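PDB 3CK6: zinc transport protein ZntB from Vibrio parahaemolyticus RIMD 2210633, which probably carries zinc ions into the cell across the inner membrane in symport with protons, as a pentameric member of the CorA metal ion transporter family. Local coordinates for residues W46-H51 with A55-L60; E93-I98 with G147-Y152; M119-A124 with K129-L134. The protein carries 1 engineered substitution. All blocks are in the same frame, centred on the assembly; numbering follows the deposited sequence.

Interaction 1 (W46-H51 with A55-L60)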
ATOM      1  N   TRP E  46       1.377 -41.239  14.689  1.00 27.18           N
ATOM      2  CA  TRP E  46       0.798 -41.680  13.430  1.00 27.95           C
ATOM      3  C   TRP E  46       1.374 -40.917  12.236  1.00 27.62           C
ATOM      4  O   TRP E  46       1.791 -41.528  11.250  1.00 27.35           O
ATOM      5  CB  TRP E  46      -0.715 -41.523  13.491  1.00 27.14           C
ATOM      6  CG  TRP E  46      -1.445 -42.008  12.305  1.00 27.56           C
ATOM      7  CD1 TRP E  46      -1.618 -43.308  11.910  1.00 27.95           C
ATOM      8  CD2 TRP E  46      -2.145 -41.201  11.356  1.00 27.47           C
ATOM      9  NE1 TRP E  46      -2.374 -43.352  10.756  1.00 28.33           N
ATOM     10  CE2 TRP E  46      -2.707 -42.074  10.394  1.00 27.52           C
ATOM     11  CE3 TRP E  46      -2.342 -39.820  11.217  1.00 28.63           C
ATOM     12  CZ2 TRP E  46      -3.474 -41.612   9.330  1.00 25.60           C
ATOM     13  CZ3 TRP E  46      -3.097 -39.358  10.147  1.00 27.57           C
ATOM     14  CH2 TRP E  46      -3.641 -40.263   9.205  1.00 26.98           C
ATOM     15  N   LEU E  47       1.418 -39.590  12.346  1.00 28.07           N
ATOM     16  CA  LEU E  47       1.943 -38.733  11.265  1.00 28.39           C
ATOM     17  C   LEU E  47       3.414 -39.041  10.946  1.00 28.74           C
ATOM     18  O   LEU E  47       3.797 -39.187   9.775  1.00 27.81           O
ATOM     19  CB  LEU E  47       1.761 -37.250  11.631  1.00 28.51           C
ATOM     20  CG  LEU E  47       0.314 -36.733  11.591  1.00 29.26           C
ATOM     21  CD1 LEU E  47       0.209 -35.361  12.203  1.00 30.30           C
ATOM     22  CD2 LEU E  47      -0.239 -36.712  10.165  1.00 29.81           C
ATOM     23  N   GLU E  48       4.222 -39.170  11.997  1.00 29.44           N
ATOM     24  CA  GLU E  48       5.637 -39.510  11.836  1.00 31.02           C
ATOM     25  C   GLU E  48       5.860 -40.944  11.346  1.00 31.06           C
ATOM     26  O   GLU E  48       6.715 -41.173  10.485  1.00 30.45           O
ATOM     27  CB  GLU E  48       6.432 -39.197  13.107  1.00 31.02           C
ATOM     28  CG  GLU E  48       6.534 -37.685  13.328  1.00 32.76           C
ATOM     29  CD  GLU E  48       7.202 -37.290  14.643  1.00 33.38           C
ATOM     30  OE1 GLU E  48       7.196 -36.077  14.948  1.00 38.44           O
ATOM     31  OE2 GLU E  48       7.716 -38.169  15.362  1.00 37.04           O
ATOM     32  N   ASP E  49       5.075 -41.894  11.855  1.00 31.45           N
ATOM     33  CA  ASP E  49       5.113 -43.270  11.346  1.00 32.04           C
ATOM     34  C   ASP E  49       4.851 -43.311   9.839  1.00 31.87           C
ATOM     35  O   ASP E  49       5.396 -44.158   9.128  1.00 32.20           O
ATOM     36  CB  ASP E  49       4.081 -44.152  12.067  1.00 32.44           C
ATOM     37  CG  ASP E  49       4.565 -44.661  13.433  1.00 34.02           C
ATOM     38  OD1 ASP E  49       5.764 -44.520  13.800  1.00 33.89           O
ATOM     39  OD2 ASP E  49       3.712 -45.217  14.154  1.00 35.03           O
ATOM     40  N   ASN E  50       4.029 -42.372   9.376  1.00 31.75           N
ATOM     41  CA  ASN E  50       3.655 -42.222   7.980  1.00 32.60           C
ATOM     42  C   ASN E  50       4.597 -41.279   7.232  1.00 32.65           C
ATOM     43  O   ASN E  50       4.305 -40.834   6.109  1.00 33.55           O
ATOM     44  CB  ASN E  50       2.191 -41.762   7.882  1.00 32.09           C
ATOM     45  CG  ASN E  50       1.221 -42.930   7.905  1.00 32.36           C
ATOM     46  OD1 ASN E  50       1.098 -43.652   6.922  1.00 31.39           O
ATOM     47  ND2 ASN E  50       0.532 -43.125   9.029  1.00 31.47           N
ATOM     48  N   HIS E  51       5.718 -40.970   7.882  1.00 32.12           N
ATOM     49  CA  HIS E  51       6.852 -40.245   7.274  1.00 31.81           C
ATOM     50  C   HIS E  51       6.589 -38.782   6.935  1.00 30.73           C
ATOM     51  O   HIS E  51       7.253 -38.219   6.060  1.00 29.95           O
ATOM     52  CB  HIS E  51       7.416 -41.010   6.057  1.00 32.31           C
ATOM     53  CG  HIS E  51       7.707 -42.443   6.348  1.00 32.83           C
ATOM     54  ND1 HIS E  51       8.620 -42.831   7.304  1.00 34.68           N
ATOM     55  CD2 HIS E  51       7.181 -43.582   5.840  1.00 34.22           C
ATOM     56  CE1 HIS E  51       8.658 -44.151   7.361  1.00 34.60           C
ATOM     57  NE2 HIS E  51       7.795 -44.631   6.482  1.00 35.22           N
ATOM     58  N   ALA E  55       9.265 -31.353  11.490  1.00 31.23           N
ATOM     59  CA  ALA E  55       9.004 -29.913  11.575  1.00 31.18           C
ATOM     60  C   ALA E  55       7.638 -29.520  11.000  1.00 30.89           C
ATOM     61  O   ALA E  55       6.998 -28.566  11.479  1.00 31.02           O
ATOM     62  CB  ALA E  55      10.118 -29.128  10.908  1.00 31.43           C
ATOM     63  N   THR E  56       7.201 -30.270   9.994  1.00 30.24           N
ATOM     64  CA  THR E  56       5.870 -30.134   9.390  1.00 30.45           C
ATOM     65  C   THR E  56       4.815 -30.570  10.391  1.00 29.88           C
ATOM     66  O   THR E  56       3.815 -29.868  10.583  1.00 29.60           O
ATOM     67  CB  THR E  56       5.750 -30.948   8.095  1.00 30.42           C
ATOM     68  OG1 THR E  56       6.775 -30.535   7.181  1.00 33.68           O
ATOM     69  CG2 THR E  56       4.390 -30.780   7.443  1.00 29.97           C
ATOM     70  N   VAL E  57       5.060 -31.695  11.061  1.00 30.30           N
ATOM     71  CA  VAL E  57       4.203 -32.116  12.167  1.00 30.82           C
ATOM     72  C   VAL E  57       4.164 -31.032  13.277  1.00 30.99           C
ATOM     73  O   VAL E  57       3.078 -30.652  13.731  1.00 31.11           O
ATOM     74  CB  VAL E  57       4.628 -33.500  12.741  1.00 31.23           C
ATOM     75  CG1 VAL E  57       3.778 -33.857  13.942  1.00 30.03           C
ATOM     76  CG2 VAL E  57       4.490 -34.593  11.666  1.00 31.29           C
ATOM     77  N   ASP E  58       5.339 -30.543  13.696  1.00 31.20           N
ATOM     78  CA  ASP E  58       5.433 -29.455  14.700  1.00 31.55           C
ATOM     79  C   ASP E  58       4.571 -28.268  14.280  1.00 31.13           C
ATOM     80  O   ASP E  58       3.829 -27.703  15.098  1.00 30.90           O
ATOM     81  CB  ASP E  58       6.873 -28.945  14.846  1.00 31.49           C
ATOM     82  CG  ASP E  58       7.818 -29.942  15.520  1.00 34.06           C
ATOM     83  OD1 ASP E  58       7.384 -30.989  16.063  1.00 36.51           O
ATOM     84  OD2 ASP E  58       9.037 -29.651  15.512  1.00 37.87           O
ATOM     85  N   HIS E  59       4.671 -27.865  13.009  1.00 30.70           N
ATOM     86  CA  HIS E  59       3.887 -26.713  12.566  1.00 30.96           C
ATOM     87  C   HIS E  59       2.400 -27.024  12.569  1.00 31.05           C
ATOM     88  O   HIS E  59       1.587 -26.201  13.029  1.00 30.25           O
ATOM     89  CB  HIS E  59       4.333 -26.154  11.210  1.00 31.46           C
ATOM     90  CG  HIS E  59       3.997 -24.698  11.022  1.00 31.64           C
ATOM     91  ND1 HIS E  59       3.142 -24.248  10.036  1.00 35.26           N
ATOM     92  CD2 HIS E  59       4.401 -23.597  11.696  1.00 30.95           C
ATOM     93  CE1 HIS E  59       3.040 -22.930  10.108  1.00 32.59           C
ATOM     94  NE2 HIS E  59       3.801 -22.512  11.102  1.00 33.68           N
ATOM     95  N   LEU E  60       2.055 -28.226  12.095  1.00 30.62           N
ATOM     96  CA  LEU E  60       0.656 -28.682  12.028  1.00 30.94           C
ATOM     97  C   LEU E  60      -0.030 -28.732  13.393  1.00 31.13           C
ATOM     98  O   LEU E  60      -1.207 -28.404  13.511  1.00 31.12           O
ATOM     99  CB  LEU E  60       0.564 -30.063  11.373  1.00 30.54           C
ATOM    100  CG  LEU E  60      -0.836 -30.534  10.944  1.00 31.39           C
ATOM    101  CD1 LEU E  60      -1.296 -29.836   9.665  1.00 31.19           C
ATOM    102  CD2 LEU E  60      -0.888 -32.051  10.783  1.00 31.67           C
TER

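Interaction 2 (E93-I98 with G147-Y152)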
ATOM      1  N   GLU E  93     -16.671 -15.653  17.509  1.00 32.12           N
ATOM      2  CA  GLU E  93     -15.525 -14.880  17.003  1.00 33.33           C
ATOM      3  C   GLU E  93     -14.165 -15.410  17.470  1.00 33.38           C
ATOM      4  O   GLU E  93     -13.139 -15.003  16.926  1.00 34.41           O
ATOM      5  CB  GLU E  93     -15.649 -13.387  17.351  1.00 33.76           C
ATOM      6  CG  GLU E  93     -15.318 -13.049  18.793  1.00 35.60           C
ATOM      7  CD  GLU E  93     -16.562 -12.933  19.663  1.00 40.10           C
ATOM      8  OE1 GLU E  93     -17.645 -13.409  19.241  1.00 42.65           O
ATOM      9  OE2 GLU E  93     -16.454 -12.348  20.763  1.00 41.73           O
ATOM     10  N   ASP E  94     -14.157 -16.304  18.457  1.00 33.02           N
ATOM     11  CA  ASP E  94     -12.934 -17.044  18.836  1.00 32.88           C
ATOM     12  C   ASP E  94     -12.748 -18.239  17.898  1.00 32.36           C
ATOM     13  O   ASP E  94     -12.927 -19.414  18.255  1.00 31.72           O
ATOM     14  CB  ASP E  94     -12.979 -17.456  20.293  1.00 33.63           C
ATOM     15  CG  ASP E  94     -13.203 -16.267  21.217  1.00 36.07           C
ATOM     16  OD1 ASP E  94     -12.761 -15.134  20.871  1.00 38.13           O
ATOM     17  OD2 ASP E  94     -13.837 -16.472  22.273  1.00 38.51           O
HETATM   18  N   MSE E  95     -12.379 -17.900  16.674  1.00 31.19           N
HETATM   19  CA  MSE E  95     -12.462 -18.815  15.552  1.00 31.06           C
HETATM   20  C   MSE E  95     -11.560 -20.024  15.703  1.00 31.01           C
HETATM   21  O   MSE E  95     -10.453 -19.920  16.239  1.00 30.34           O
HETATM   22  CB  MSE E  95     -12.120 -18.076  14.257  1.00 30.94           C
HETATM   23  CG  MSE E  95     -12.951 -16.826  14.057  1.00 30.78           C
HETATM   24 SE   MSE E  95     -12.595 -16.084  12.300  0.80 31.35          SE
HETATM   25  CE  MSE E  95     -13.364 -17.440  11.178  1.00 31.94           C
ATOM     26  N   LEU E  96     -12.064 -21.161  15.237  1.00 31.36           N
ATOM     27  CA  LEU E  96     -11.352 -22.441  15.251  1.00 32.52           C
ATOM     28  C   LEU E  96     -10.362 -22.567  14.109  1.00 31.96           C
ATOM     29  O   LEU E  96     -10.642 -22.143  12.981  1.00 33.22           O
ATOM     30  CB  LEU E  96     -12.343 -23.608  15.182  1.00 32.65           C
ATOM     31  CG  LEU E  96     -13.490 -23.588  14.151  1.00 34.62           C
ATOM     32  CD1 LEU E  96     -13.082 -24.008  12.734  1.00 37.16           C
ATOM     33  CD2 LEU E  96     -14.674 -24.436  14.652  1.00 35.46           C
ATOM     34  N   SER E  97      -9.225 -23.196  14.391  1.00 31.05           N
ATOM     35  CA  SER E  97      -8.238 -23.485  13.355  1.00 29.75           C
ATOM     36  C   SER E  97      -8.395 -24.922  12.831  1.00 29.35           C
ATOM     37  O   SER E  97      -8.409 -25.884  13.614  1.00 29.08           O
ATOM     38  CB  SER E  97      -6.830 -23.271  13.894  1.00 29.37           C
ATOM     39  OG  SER E  97      -5.906 -23.529  12.856  1.00 29.71           O
ATOM     40  N   ILE E  98      -8.521 -25.037  11.508  1.00 28.32           N
ATOM     41  CA  ILE E  98      -8.574 -26.320  10.813  1.00 28.63           C
ATOM     42  C   ILE E  98      -7.257 -26.429  10.021  1.00 27.87           C
ATOM     43  O   ILE E  98      -6.941 -25.566   9.192  1.00 26.75           O
ATOM     44  CB  ILE E  98      -9.777 -26.403   9.845  1.00 29.01           C
ATOM     45  CG1 ILE E  98     -11.132 -26.308  10.564  1.00 31.60           C
ATOM     46  CG2 ILE E  98      -9.670 -27.688   8.929  1.00 29.63           C
ATOM     47  CD1 ILE E  98     -11.337 -27.326  11.671  1.00 36.90           C
ATOM     48  N   GLY E 147     -19.340 -19.961   3.935  1.00 29.84           N
ATOM     49  CA  GLY E 147     -20.783 -19.962   4.180  1.00 28.73           C
ATOM     50  C   GLY E 147     -21.149 -19.694   5.640  1.00 28.28           C
ATOM     51  O   GLY E 147     -22.032 -18.885   5.934  1.00 27.44           O
ATOM     52  N   LYS E 148     -20.480 -20.373   6.563  1.00 28.15           N
ATOM     53  CA  LYS E 148     -20.753 -20.134   7.995  1.00 27.97           C
ATOM     54  C   LYS E 148     -20.285 -18.770   8.511  1.00 28.49           C
ATOM     55  O   LYS E 148     -20.917 -18.198   9.404  1.00 27.67           O
ATOM     56  CB  LYS E 148     -20.206 -21.284   8.863  1.00 28.13           C
ATOM     57  CG  LYS E 148     -20.740 -22.675   8.464  1.00 28.50           C
ATOM     58  CD  LYS E 148     -22.260 -22.729   8.490  1.00 30.78           C
ATOM     59  CE  LYS E 148     -22.766 -24.103   8.100  1.00 33.15           C
ATOM     60  NZ  LYS E 148     -24.259 -24.212   8.226  1.00 36.17           N
ATOM     61  N   ILE E 149     -19.188 -18.252   7.956  1.00 29.68           N
ATOM     62  CA  ILE E 149     -18.746 -16.890   8.292  1.00 29.94           C
ATOM     63  C   ILE E 149     -19.792 -15.879   7.804  1.00 30.47           C
ATOM     64  O   ILE E 149     -20.182 -14.967   8.557  1.00 30.70           O
ATOM     65  CB  ILE E 149     -17.348 -16.548   7.711  1.00 30.44           C
ATOM     66  CG1 ILE E 149     -16.254 -17.373   8.413  1.00 28.40           C
ATOM     67  CG2 ILE E 149     -17.061 -15.051   7.893  1.00 30.50           C
ATOM     68  CD1 ILE E 149     -14.900 -17.407   7.690  1.00 30.72           C
ATOM     69  N   ASP E 150     -20.274 -16.057   6.570  1.00 31.16           N
ATOM     70  CA  ASP E 150     -21.373 -15.232   6.063  1.00 31.71           C
ATOM     71  C   ASP E 150     -22.564 -15.233   7.013  1.00 31.28           C
ATOM     72  O   ASP E 150     -23.098 -14.177   7.310  1.00 31.10           O
ATOM     73  CB  ASP E 150     -21.840 -15.694   4.674  1.00 32.36           C
ATOM     74  CG  ASP E 150     -21.082 -15.014   3.540  1.00 35.27           C
ATOM     75  OD1 ASP E 150     -20.704 -13.833   3.701  1.00 37.82           O
ATOM     76  OD2 ASP E 150     -20.876 -15.661   2.473  1.00 37.52           O
ATOM     77  N   LEU E 151     -22.976 -16.415   7.483  1.00 31.14           N
ATOM     78  CA  LEU E 151     -24.139 -16.531   8.371  1.00 31.32           C
ATOM     79  C   LEU E 151     -23.920 -15.746   9.650  1.00 31.12           C
ATOM     80  O   LEU E 151     -24.829 -15.052  10.108  1.00 30.81           O
ATOM     81  CB  LEU E 151     -24.492 -17.997   8.705  1.00 31.28           C
ATOM     82  CG  LEU E 151     -25.380 -18.759   7.707  1.00 33.33           C
ATOM     83  CD1 LEU E 151     -25.229 -20.276   7.853  1.00 33.00           C
ATOM     84  CD2 LEU E 151     -26.877 -18.347   7.793  1.00 32.73           C
ATOM     85  N   TYR E 152     -22.716 -15.844  10.219  1.00 30.62           N
ATOM     86  CA  TYR E 152     -22.384 -15.060  11.406  1.00 31.01           C
ATOM     87  C   TYR E 152     -22.398 -13.556  11.120  1.00 30.83           C
ATOM     88  O   TYR E 152     -22.949 -12.774  11.900  1.00 29.45           O
ATOM     89  CB  TYR E 152     -21.046 -15.495  12.013  1.00 31.56           C
ATOM     90  CG  TYR E 152     -20.608 -14.667  13.199  1.00 32.34           C
ATOM     91  CD1 TYR E 152     -21.310 -14.705  14.405  1.00 31.74           C
ATOM     92  CD2 TYR E 152     -19.481 -13.851  13.120  1.00 32.84           C
ATOM     93  CE1 TYR E 152     -20.899 -13.935  15.489  1.00 33.07           C
ATOM     94  CE2 TYR E 152     -19.062 -13.089  14.203  1.00 33.46           C
ATOM     95  CZ  TYR E 152     -19.769 -13.134  15.374  1.00 32.79           C
ATOM     96  OH  TYR E 152     -19.341 -12.369  16.441  1.00 36.07           O
TER

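Interaction 3 (M119-A124 with K129-L134)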
HETATM    1  N   MSE E 119     -18.943 -31.042   9.608  1.00 27.70           N
HETATM    2  CA  MSE E 119     -20.090 -31.893   9.957  1.00 29.49           C
HETATM    3  C   MSE E 119     -21.069 -32.065   8.806  1.00 28.18           C
HETATM    4  O   MSE E 119     -21.539 -33.172   8.552  1.00 28.22           O
HETATM    5  CB  MSE E 119     -20.875 -31.328  11.160  1.00 29.42           C
HETATM    6  CG  MSE E 119     -20.065 -31.218  12.404  1.00 31.81           C
HETATM    7 SE   MSE E 119     -21.140 -30.583  13.860  0.70 35.17          SE
HETATM    8  CE  MSE E 119     -19.807 -29.465  14.687  1.00 35.35           C
ATOM      9  N   GLU E 120     -21.383 -30.967   8.124  1.00 27.45           N
ATOM     10  CA  GLU E 120     -22.340 -31.002   7.003  1.00 27.90           C
ATOM     11  C   GLU E 120     -21.800 -31.852   5.843  1.00 26.69           C
ATOM     12  O   GLU E 120     -22.548 -32.618   5.234  1.00 27.33           O
ATOM     13  CB  GLU E 120     -22.777 -29.584   6.603  1.00 27.47           C
ATOM     14  CG  GLU E 120     -23.738 -29.017   7.700  1.00 29.42           C
ATOM     15  CD  GLU E 120     -24.117 -27.533   7.594  1.00 30.67           C
ATOM     16  OE1 GLU E 120     -23.811 -26.850   6.589  1.00 33.66           O
ATOM     17  OE2 GLU E 120     -24.752 -27.048   8.566  1.00 35.79           O
ATOM     18  N   ILE E 121     -20.499 -31.772   5.593  1.00 26.04           N
ATOM     19  CA  ILE E 121     -19.863 -32.627   4.573  1.00 26.48           C
ATOM     20  C   ILE E 121     -19.896 -34.094   4.976  1.00 26.16           C
ATOM     21  O   ILE E 121     -20.311 -34.942   4.191  1.00 26.31           O
ATOM     22  CB  ILE E 121     -18.425 -32.146   4.230  1.00 26.60           C
ATOM     23  CG1 ILE E 121     -18.484 -30.744   3.587  1.00 26.51           C
ATOM     24  CG2 ILE E 121     -17.703 -33.179   3.347  1.00 26.63           C
ATOM     25  CD1 ILE E 121     -17.210 -29.922   3.727  1.00 27.48           C
ATOM     26  N   ARG E 122     -19.501 -34.374   6.220  1.00 26.40           N
ATOM     27  CA  ARG E 122     -19.603 -35.715   6.809  1.00 26.33           C
ATOM     28  C   ARG E 122     -21.037 -36.307   6.743  1.00 26.71           C
ATOM     29  O   ARG E 122     -21.218 -37.484   6.412  1.00 26.56           O
ATOM     30  CB  ARG E 122     -19.063 -35.686   8.245  1.00 25.76           C
ATOM     31  CG  ARG E 122     -17.505 -35.459   8.361  1.00 24.92           C
ATOM     32  CD  ARG E 122     -17.139 -35.139   9.823  1.00 27.31           C
ATOM     33  NE  ARG E 122     -17.344 -36.332  10.635  1.00 29.81           N
ATOM     34  CZ  ARG E 122     -17.469 -36.376  11.957  1.00 31.39           C
ATOM     35  NH1 ARG E 122     -17.407 -35.271  12.689  1.00 31.67           N
ATOM     36  NH2 ARG E 122     -17.661 -37.559  12.535  1.00 29.75           N
ATOM     37  N   GLN E 123     -22.050 -35.487   7.020  1.00 27.12           N
ATOM     38  CA  GLN E 123     -23.461 -35.920   6.886  1.00 28.04           C
ATOM     39  C   GLN E 123     -23.844 -36.274   5.431  1.00 27.58           C
ATOM     40  O   GLN E 123     -24.466 -37.305   5.192  1.00 27.70           O
ATOM     41  CB  GLN E 123     -24.413 -34.875   7.480  1.00 28.54           C
ATOM     42  CG  GLN E 123     -24.224 -34.728   9.000  1.00 30.52           C
ATOM     43  CD  GLN E 123     -25.254 -33.845   9.699  1.00 31.55           C
ATOM     44  OE1 GLN E 123     -26.097 -33.187   9.062  1.00 38.04           O
ATOM     45  NE2 GLN E 123     -25.188 -33.825  11.031  1.00 33.87           N
ATOM     46  N   ALA E 124     -23.438 -35.433   4.484  1.00 27.00           N
ATOM     47  CA  ALA E 124     -23.664 -35.654   3.060  1.00 27.20           C
ATOM     48  C   ALA E 124     -23.005 -36.954   2.558  1.00 27.45           C
ATOM     49  O   ALA E 124     -23.636 -37.741   1.833  1.00 27.57           O
ATOM     50  CB  ALA E 124     -23.166 -34.447   2.269  1.00 27.41           C
ATOM     51  N   LYS E 129     -24.176 -38.542  -0.730  1.00 33.31           N
ATOM     52  CA  LYS E 129     -24.396 -37.346  -1.538  1.00 33.40           C
ATOM     53  C   LYS E 129     -23.257 -36.335  -1.360  1.00 32.26           C
ATOM     54  O   LYS E 129     -23.415 -35.139  -1.625  1.00 32.15           O
ATOM     55  CB  LYS E 129     -25.739 -36.703  -1.166  1.00 33.94           C
ATOM     56  CG  LYS E 129     -26.963 -37.565  -1.436  1.00 36.32           C
ATOM     57  CD  LYS E 129     -28.093 -37.284  -0.434  1.00 41.69           C
ATOM     58  CE  LYS E 129     -28.542 -35.807  -0.397  1.00 43.89           C
ATOM     59  NZ  LYS E 129     -27.662 -34.941   0.460  1.00 46.31           N
ATOM     60  N   GLY E 130     -22.109 -36.816  -0.905  1.00 31.55           N
ATOM     61  CA  GLY E 130     -20.982 -35.928  -0.623  1.00 30.39           C
ATOM     62  C   GLY E 130     -20.110 -35.660  -1.845  1.00 29.84           C
ATOM     63  O   GLY E 130     -20.446 -36.080  -2.964  1.00 29.83           O
ATOM     64  N   PRO E 131     -18.981 -34.951  -1.647  1.00 29.62           N
ATOM     65  CA  PRO E 131     -17.982 -34.740  -2.711  1.00 29.06           C
ATOM     66  C   PRO E 131     -17.527 -36.039  -3.387  1.00 28.20           C
ATOM     67  O   PRO E 131     -17.427 -37.088  -2.742  1.00 27.53           O
ATOM     68  CB  PRO E 131     -16.799 -34.094  -1.967  1.00 28.40           C
ATOM     69  CG  PRO E 131     -17.121 -34.229  -0.475  1.00 30.38           C
ATOM     70  CD  PRO E 131     -18.604 -34.265  -0.396  1.00 29.25           C
ATOM     71  N   LYS E 132     -17.204 -35.948  -4.665  1.00 28.06           N
ATOM     72  CA  LYS E 132     -16.844 -37.134  -5.435  1.00 28.41           C
ATOM     73  C   LYS E 132     -15.331 -37.317  -5.613  1.00 28.19           C
ATOM     74  O   LYS E 132     -14.900 -38.236  -6.311  1.00 28.20           O
ATOM     75  CB  LYS E 132     -17.563 -37.127  -6.795  1.00 29.12           C
ATOM     76  CG  LYS E 132     -19.080 -37.079  -6.689  1.00 31.80           C
ATOM     77  CD  LYS E 132     -19.718 -37.883  -7.819  1.00 35.87           C
ATOM     78  CE  LYS E 132     -20.911 -37.163  -8.423  1.00 39.45           C
ATOM     79  NZ  LYS E 132     -21.699 -36.335  -7.459  1.00 42.55           N
ATOM     80  N   SER E 133     -14.533 -36.459  -4.973  1.00 27.36           N
ATOM     81  CA  SER E 133     -13.076 -36.467  -5.131  1.00 26.74           C
ATOM     82  C   SER E 133     -12.448 -35.636  -4.023  1.00 26.87           C
ATOM     83  O   SER E 133     -13.144 -34.848  -3.371  1.00 25.61           O
ATOM     84  CB  SER E 133     -12.675 -35.871  -6.486  1.00 26.88           C
ATOM     85  OG  SER E 133     -12.857 -34.459  -6.475  1.00 26.28           O
ATOM     86  N   LEU E 134     -11.142 -35.799  -3.802  1.00 26.79           N
ATOM     87  CA  LEU E 134     -10.455 -34.963  -2.810  1.00 27.53           C
ATOM     88  C   LEU E 134     -10.435 -33.501  -3.258  1.00 27.36           C
ATOM     89  O   LEU E 134     -10.511 -32.612  -2.423  1.00 27.03           O
ATOM     90  CB  LEU E 134      -9.022 -35.450  -2.521  1.00 27.63           C
ATOM     91  CG  LEU E 134      -8.787 -36.792  -1.822  1.00 28.39           C
ATOM     92  CD1 LEU E 134      -7.296 -36.991  -1.542  1.00 28.29           C
ATOM     93  CD2 LEU E 134      -9.569 -36.918  -0.529  1.00 26.31           C
TER

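Interaction 1 (W46-H51 with A55-L60)
Leu47 of helix 43-49 faces Val57 and Leu60 of helix 54-60, and these two successive short helices, joined by a tight loop, meet through apolar groups. The leucines lie at about a right angle to each other, touching by single methyls, Leu47 CD1 to Leu60 CD2 at 3.8 Å. Closer to the backbone, Leu47 CB rests on Val57 CG2 at the same separation of 3.8 Å. Val57 holds CG1 anti to its backbone N (chi1 176°), which puts CG2 beside that N and anti to the carbonyl carbon; it is CG2 that meets Leu47, and Glu48 CG also reaches this methyl, at 4.1 Å. Beyond CG the extended Glu48 chain runs obliquely past the valine, and its OE1 forms a salt bridge with Arg44 NH2, which also pairs with Asp58 OD1 and so probably eases the repulsion between carboxylates of the two helices. A Schellman motif with His51 as C-prime residue ends the first helix, His51 N bonding Glu48 O at 2.8 Å. Beneath the two helices runs strand 106-111: Leu47 packs on its Ile108 and Leu60 on its Thr110, while Leu60 also touches Met78 of strand 77-83. On helix 54-60, the His59 ring stacks on Phe214 of a neighbouring subunit, and Thr56 packs on the same residue.

Interaction 2 (E93-I98 with G147-Y152)
Tyr152 N donates to Lys148 O (3.1 Å) in helix 134-161, and the hydroxyl of this tyrosine lies beside Glu93. The contact belongs to the alpha/beta cytoplasmic domain of the CorA family, where it joins the entrance to strand 96-103 of the mixed sheet to the long helix 134-161. From the helix, Tyr152 reaches out with CG anti to its own N (chi1 177°), which carries the phenol to the turn ahead of the strand. Glu93 passes it obliquely, with carboxylate and ring planes 23° apart; Glu93 OE1 stands 3.4 Å from Tyr152 OH, and Glu93 CB lies 3.9 Å from the same oxygen. Asp94, the next residue, is the centre of an inverse gamma turn, after which Met95, present as selenomethionine, points toward the helix. Helix 173-199 borders both ends of the contact, Ser182 and Ile183 packing on Glu93 and Ile187 on Ile149. Met95 O is held by Arg82 of the adjoining strand 77-83. The selenomethionine chain bends at its last torsion (chi3 68°) and crosses Ile149 at about a right angle, bringing Met95 CE to 3.8 Å from Ile149 CD1 and 4.0 Å from Ile149 CG1.

Interaction 3 (M119-A124 with K129-L134)
The chain folds back on the C-terminal part of helix 116-126, with the CA atoms of Ala124 and Gly130 only 4.6 Å apart and Lys129 N donating a short hydrogen bond to Ala124 O (2.7 Å). This bond spans five residues, one more than the ordinary alpha-helical step, and so ties the outgoing loop to the helix it has just left. It is fairly straight, with 163° at the hydrogen, although the donor sits tilted 34° from the carbonyl plane. Gly130 N lies near the same oxygen, but its angle is too poor for a second bond. The contact thus forms the tight connection between the consecutive helices 116-126 and 134-161 of the cytoplasmic domain, with an i+5 to i backbone bond near the end of the first.

The side chains pack beside this link. The methyl of Ala124 lies against the Gly130 main chain, its CB 3.9 Å from Gly130 CA and 4.0 Å from Lys129 O. Lys129 CB lies 3.8 Å from Ala124 O. One turn back along the helix, Ile121 presents CG2, which is anti to its backbone N while CG1 lies beside that N (chi1 -64°). This methyl makes an apolar contact with Pro131 at the ring carbons CD and CG, each 4.0 Å from Ile121 CG2, and the two side chains cross at about a right angle.

Past Pro131 the loop leads to Ser133, the N-cap of helix 134-161, whose OG bonds Ser136 N. That helix packs on the apolar pair: Leu137 and Gln140 touch Ile121, and Ser136 and Gln140 touch Pro131. Arg122, whose side chain leaves helix 116-126 away from the loop, makes a salt bridge with Glu9 of strand 7-12.

Overall arrangement
From the N terminus, interaction 1 comes first, closing the short loop between helices 43-49 and 54-60 before the chain enters strands 68-71 and 77-83. Interaction 2 then opens in the turn just before strand 96-103 and is completed only on helix 134-161. Within that long excursion lies interaction 3, nested between its two segments, where the loop following helix 116-126 turns back on it. Interactions 2 and 3 have centres about 19 Å apart and are joined directly by a salt bridge, Lys148 NZ to Glu120 OE2 at 2.9 Å, which links helix 134-161 to helix 116-126. Interaction 1 stands apart, its centre about 26 Å from the centre of each of the others.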